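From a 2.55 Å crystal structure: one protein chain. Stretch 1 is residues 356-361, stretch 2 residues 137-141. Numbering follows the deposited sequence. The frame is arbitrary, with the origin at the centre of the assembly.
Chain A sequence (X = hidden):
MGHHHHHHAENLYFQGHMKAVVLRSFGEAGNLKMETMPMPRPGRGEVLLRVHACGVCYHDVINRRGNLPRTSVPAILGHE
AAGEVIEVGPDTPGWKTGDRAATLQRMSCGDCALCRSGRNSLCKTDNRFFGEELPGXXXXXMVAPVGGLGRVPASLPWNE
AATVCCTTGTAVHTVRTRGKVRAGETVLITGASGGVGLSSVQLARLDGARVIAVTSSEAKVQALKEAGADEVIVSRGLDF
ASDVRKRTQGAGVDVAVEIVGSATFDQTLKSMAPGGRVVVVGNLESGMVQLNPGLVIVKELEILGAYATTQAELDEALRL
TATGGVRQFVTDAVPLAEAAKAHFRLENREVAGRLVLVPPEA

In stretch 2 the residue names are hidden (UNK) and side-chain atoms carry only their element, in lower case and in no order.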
ATOM      1  N   VAL A 356      32.015  -6.059  -6.942  1.00 64.80           N
ATOM      2  CA  VAL A 356      32.424  -6.686  -5.690  1.00 62.18           C
ATOM      3  C   VAL A 356      33.847  -6.254  -5.374  1.00 60.75           C
ATOM      4  O   VAL A 356      34.717  -6.276  -6.250  1.00 62.88           O
ATOM      5  CB  VAL A 356      32.332  -8.223  -5.768  1.00 64.23           C
ATOM      6  CG1 VAL A 356      32.807  -8.854  -4.469  1.00 61.87           C
ATOM      7  CG2 VAL A 356      30.904  -8.655  -6.078  1.00 66.53           C
ATOM      8  N   LEU A 357      34.082  -5.866  -4.124  1.00 64.02           N
ATOM      9  CA  LEU A 357      35.419  -5.555  -3.636  1.00 63.68           C
ATOM     10  C   LEU A 357      35.966  -6.759  -2.879  1.00 64.45           C
ATOM     11  O   LEU A 357      35.313  -7.275  -1.965  1.00 62.61           O
ATOM     12  CB  LEU A 357      35.402  -4.321  -2.732  1.00 60.64           C
ATOM     13  CG  LEU A 357      35.031  -3.001  -3.409  1.00 60.18           C
ATOM     14  CD1 LEU A 357      34.906  -1.890  -2.375  1.00 58.10           C
ATOM     15  CD2 LEU A 357      36.050  -2.625  -4.476  1.00 62.31           C
ATOM     16  N   VAL A 358      37.159  -7.201  -3.263  1.00 58.86           N
ATOM     17  CA  VAL A 358      37.812  -8.361  -2.670  1.00 59.95           C
ATOM     18  C   VAL A 358      38.984  -7.854  -1.830  1.00 60.04           C
ATOM     19  O   VAL A 358      39.973  -7.362  -2.391  1.00 62.83           O
ATOM     20  CB  VAL A 358      38.289  -9.347  -3.743  1.00 63.82           C
ATOM     21  CG1 VAL A 358      38.905 -10.578  -3.095  1.00 63.74           C
ATOM     22  CG2 VAL A 358      37.133  -9.740  -4.649  1.00 64.87           C
ATOM     23  N   PRO A 359      38.926  -7.939  -0.499  1.00 54.89           N
ATOM     24  CA  PRO A 359      40.066  -7.502   0.303  1.00 55.96           C
ATOM     25  C   PRO A 359      41.266  -8.401   0.061  1.00 59.32           C
ATOM     26  O   PRO A 359      41.111  -9.580  -0.298  1.00 59.87           O
ATOM     27  CB  PRO A 359      39.554  -7.625   1.750  1.00 54.61           C
ATOM     28  CG  PRO A 359      38.072  -7.673   1.641  1.00 52.20           C
ATOM     29  CD  PRO A 359      37.789  -8.349   0.342  1.00 52.41           C
ATOM     30  N   PRO A 360      42.480  -7.891   0.247  1.00 60.81           N
ATOM     31  CA  PRO A 360      43.666  -8.746   0.121  1.00 64.64           C
ATOM     32  C   PRO A 360      43.767  -9.714   1.290  1.00 65.73           C
ATOM     33  O   PRO A 360      43.091  -9.582   2.312  1.00 63.89           O
ATOM     34  CB  PRO A 360      44.825  -7.748   0.113  1.00 67.19           C
ATOM     35  CG  PRO A 360      44.310  -6.578   0.875  1.00 64.72           C
ATOM     36  CD  PRO A 360      42.839  -6.499   0.575  1.00 60.69           C
ATOM     37  N   GLU A 361      44.636 -10.706   1.125  1.00 84.27           N
ATOM     38  CA  GLU A 361      44.835 -11.722   2.153  1.00 86.02           C
ATOM     39  C   GLU A 361      45.783 -11.225   3.237  1.00 89.09           C
ATOM     40  O   GLU A 361      45.569 -11.476   4.423  1.00 89.38           O
ATOM     41  CB  GLU A 361      45.377 -13.010   1.534  1.00 89.16           C
ATOM     42  CG  GLU A 361      44.449 -13.637   0.509  1.00 86.83           C
ATOM     43  CD  GLU A 361      44.932 -14.992   0.034  1.00 90.19           C
ATOM     44  OE1 GLU A 361      46.067 -15.380   0.386  1.00 94.60           O
ATOM     45  OE2 GLU A 361      44.174 -15.674  -0.688  1.00 88.86           O
ATOM     46  N   UNK A 137      32.094  -3.336   5.389  1.00 47.81           N
ATOM     47  CA  UNK A 137      32.838  -4.431   4.802  1.00 49.16           C
ATOM     48  C   UNK A 137      33.934  -4.036   3.838  1.00 49.81           C
ATOM     49  O   UNK A 137      34.526  -4.921   3.209  1.00 51.11           O
ATOM     50  N   UNK A 138      34.216  -2.743   3.683  1.00 42.09           N
ATOM     51  CA  UNK A 138      35.353  -2.307   2.876  1.00 42.93           C
ATOM     52  C   UNK A 138      36.652  -2.539   3.637  1.00 43.69           C
ATOM     53  O   UNK A 138      37.450  -1.613   3.814  1.00 43.72           O
ATOM     54  c   UNK A 138      32.248   0.111  -0.417  1.00 41.02           C
ATOM     55  o   UNK A 138      31.278   0.374  -1.347  1.00 40.88           O
ATOM     56  c   UNK A 138      32.291  -1.148   0.126  1.00 41.42           C
ATOM     57  c   UNK A 138      34.179  -0.498   1.471  1.00 41.74           C
ATOM     58  c   UNK A 138      33.156   1.082  -0.033  1.00 41.05           C
ATOM     59  c   UNK A 138      35.238  -0.826   2.499  1.00 42.20           C
ATOM     60  c   UNK A 138      33.250  -1.451   1.059  1.00 41.79           C
ATOM     61  c   UNK A 138      34.115   0.772   0.907  1.00 41.40           C
ATOM     62  N   UNK A 139      36.876  -3.767   4.090  1.00 41.58           N
ATOM     63  CA  UNK A 139      38.014  -4.050   4.949  1.00 42.26           C
ATOM     64  C   UNK A 139      38.225  -5.554   5.013  1.00 43.49           C
ATOM     65  O   UNK A 139      37.381  -6.339   4.576  1.00 43.69           O
ATOM     66  c   UNK A 139      37.802  -3.459   6.345  1.00 41.17           C
ATOM     67  N   UNK A 140      39.377  -5.947   5.565  1.00 48.23           N
ATOM     68  CA  UNK A 140      39.693  -7.362   5.721  1.00 49.61           C
ATOM     69  C   UNK A 140      38.882  -8.016   6.830  1.00 49.17           C
ATOM     70  O   UNK A 140      38.695  -9.237   6.807  1.00 50.27           O
ATOM     71  o   UNK A 140      44.059  -6.742   6.209  1.00 52.69           O
ATOM     72  n   UNK A 140      44.268  -8.024   4.378  1.00 55.03           N
ATOM     73  c   UNK A 140      41.184  -7.542   6.010  1.00 50.85           C
ATOM     74  c   UNK A 140      42.094  -7.090   4.883  1.00 51.82           C
ATOM     75  c   UNK A 140      43.563  -7.271   5.214  1.00 53.17           C
ATOM     76  N   UNK A 141      38.397  -7.234   7.793  1.00 42.44           N
ATOM     77  CA  UNK A 141      37.682  -7.762   8.943  1.00 42.17           C
ATOM     78  C   UNK A 141      36.582  -6.790   9.339  1.00 40.56           C
ATOM     79  O   UNK A 141      36.589  -5.620   8.951  1.00 39.65           O
ATOM     80  c   UNK A 141      40.748 -11.099   9.894  1.00 47.35           C
ATOM     81  c   UNK A 141      40.944  -8.406   9.335  1.00 44.84           C
ATOM     82  c   UNK A 141      38.610  -7.990  10.147  1.00 42.68           C
ATOM     83  c   UNK A 141      39.681 -10.258  10.146  1.00 45.66           C
ATOM     84  c   UNK A 141      42.011  -9.242   9.080  1.00 46.53           C
ATOM     85  c   UNK A 141      41.913 -10.592   9.361  1.00 47.77           C
ATOM     86  c   UNK A 141      39.765  -8.904   9.865  1.00 44.36           C
TER

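Position 137 carries no side-chain atoms at all: N, CA, C and O complete it, so it is Gly-137. It makes no contact with stretch 1, and even an ideal CB built here would find nothing of that stretch within 5.5 Å. Its part in the local design is played by the backbone, since its O accepts a weak hydrogen bond from the N of position 139, 2.8 Å away; the weak bond spans a tight bend at position 138.

Position 138 has eight side-chain atoms, seven carbons and one oxygen. One carbon leads from CA to a ring of six, and the oxygen sits on the ring carbon farthest from the backbone. The ring lies against Leu-357, whose CD1 is 3.8 Å from the ring centroid and 14° off the ring normal, so the methyl rests almost squarely on one face. A six-carbon ring with a single terminal oxygen is Tyr-138. The closest atom pair is Leu-357 CD1 to Tyr-138 CE1, at 3.7 Å. The CA-to-CB bond points sideways, but the end of the side chain comes nearer to stretch 1; chi1 is m, and OH is hydrogen-bonded elsewhere in the structure. The polar tip is thus satisfied without interrupting the apolar packing on the ring face.

Position 139 has a single side-chain carbon, a CB that points away from stretch 1, so the methyl takes no part in the contact. The backbone does: the O of position 139 lies 3.3 Å from CG of Pro-359, setting a carbonyl against the proline ring. A lone methyl makes this Ala-139.

Position 140 shows five side-chain atoms: an unbranched run of three carbons, the third carrying one oxygen and one nitrogen. The nitrogen lies 2.8 Å from the backbone O of Pro-360, and on the way there the aliphatic part passes Pro-359. A primary amide at the end of two methylene groups is Gln-140. Its NE2 donates a hydrogen bond to that O with an N-H...O angle of 166°, close to linear, while CB of Pro-359 is 4.1 Å from CG of Gln-140. OE1 is hydrogen-bonded elsewhere in the structure, so both ends of the amide are used.

Position 141 has seven side-chain carbons, one linking CA to a plain six-membered ring with no heteroatom. Its CB points away from stretch 1, and although the ring end comes nearer, it makes no contact: Phe-141.

The contact is small, 262 Å² summed over both sides; its touching residues are at least 219 apart in sequence, and the touching parts run only 15° from the same direction. Leu-357 and Pro-359, alternate residues as the strand gives way to loop, both point toward stretch 2: Leu-357 sets CD1 over a face of the Tyr-138 ring, and Pro-359 packs on backbone and methylene. Gln-140, which gives up the most surface, then fastens the tail through a main-chain carbonyl. The lesson is economical: side-chain packing and a single near-linear hydrogen bond share the contact, with Gln-140 taking part in both.

Stretch 2, residues 137-141: GYAQF
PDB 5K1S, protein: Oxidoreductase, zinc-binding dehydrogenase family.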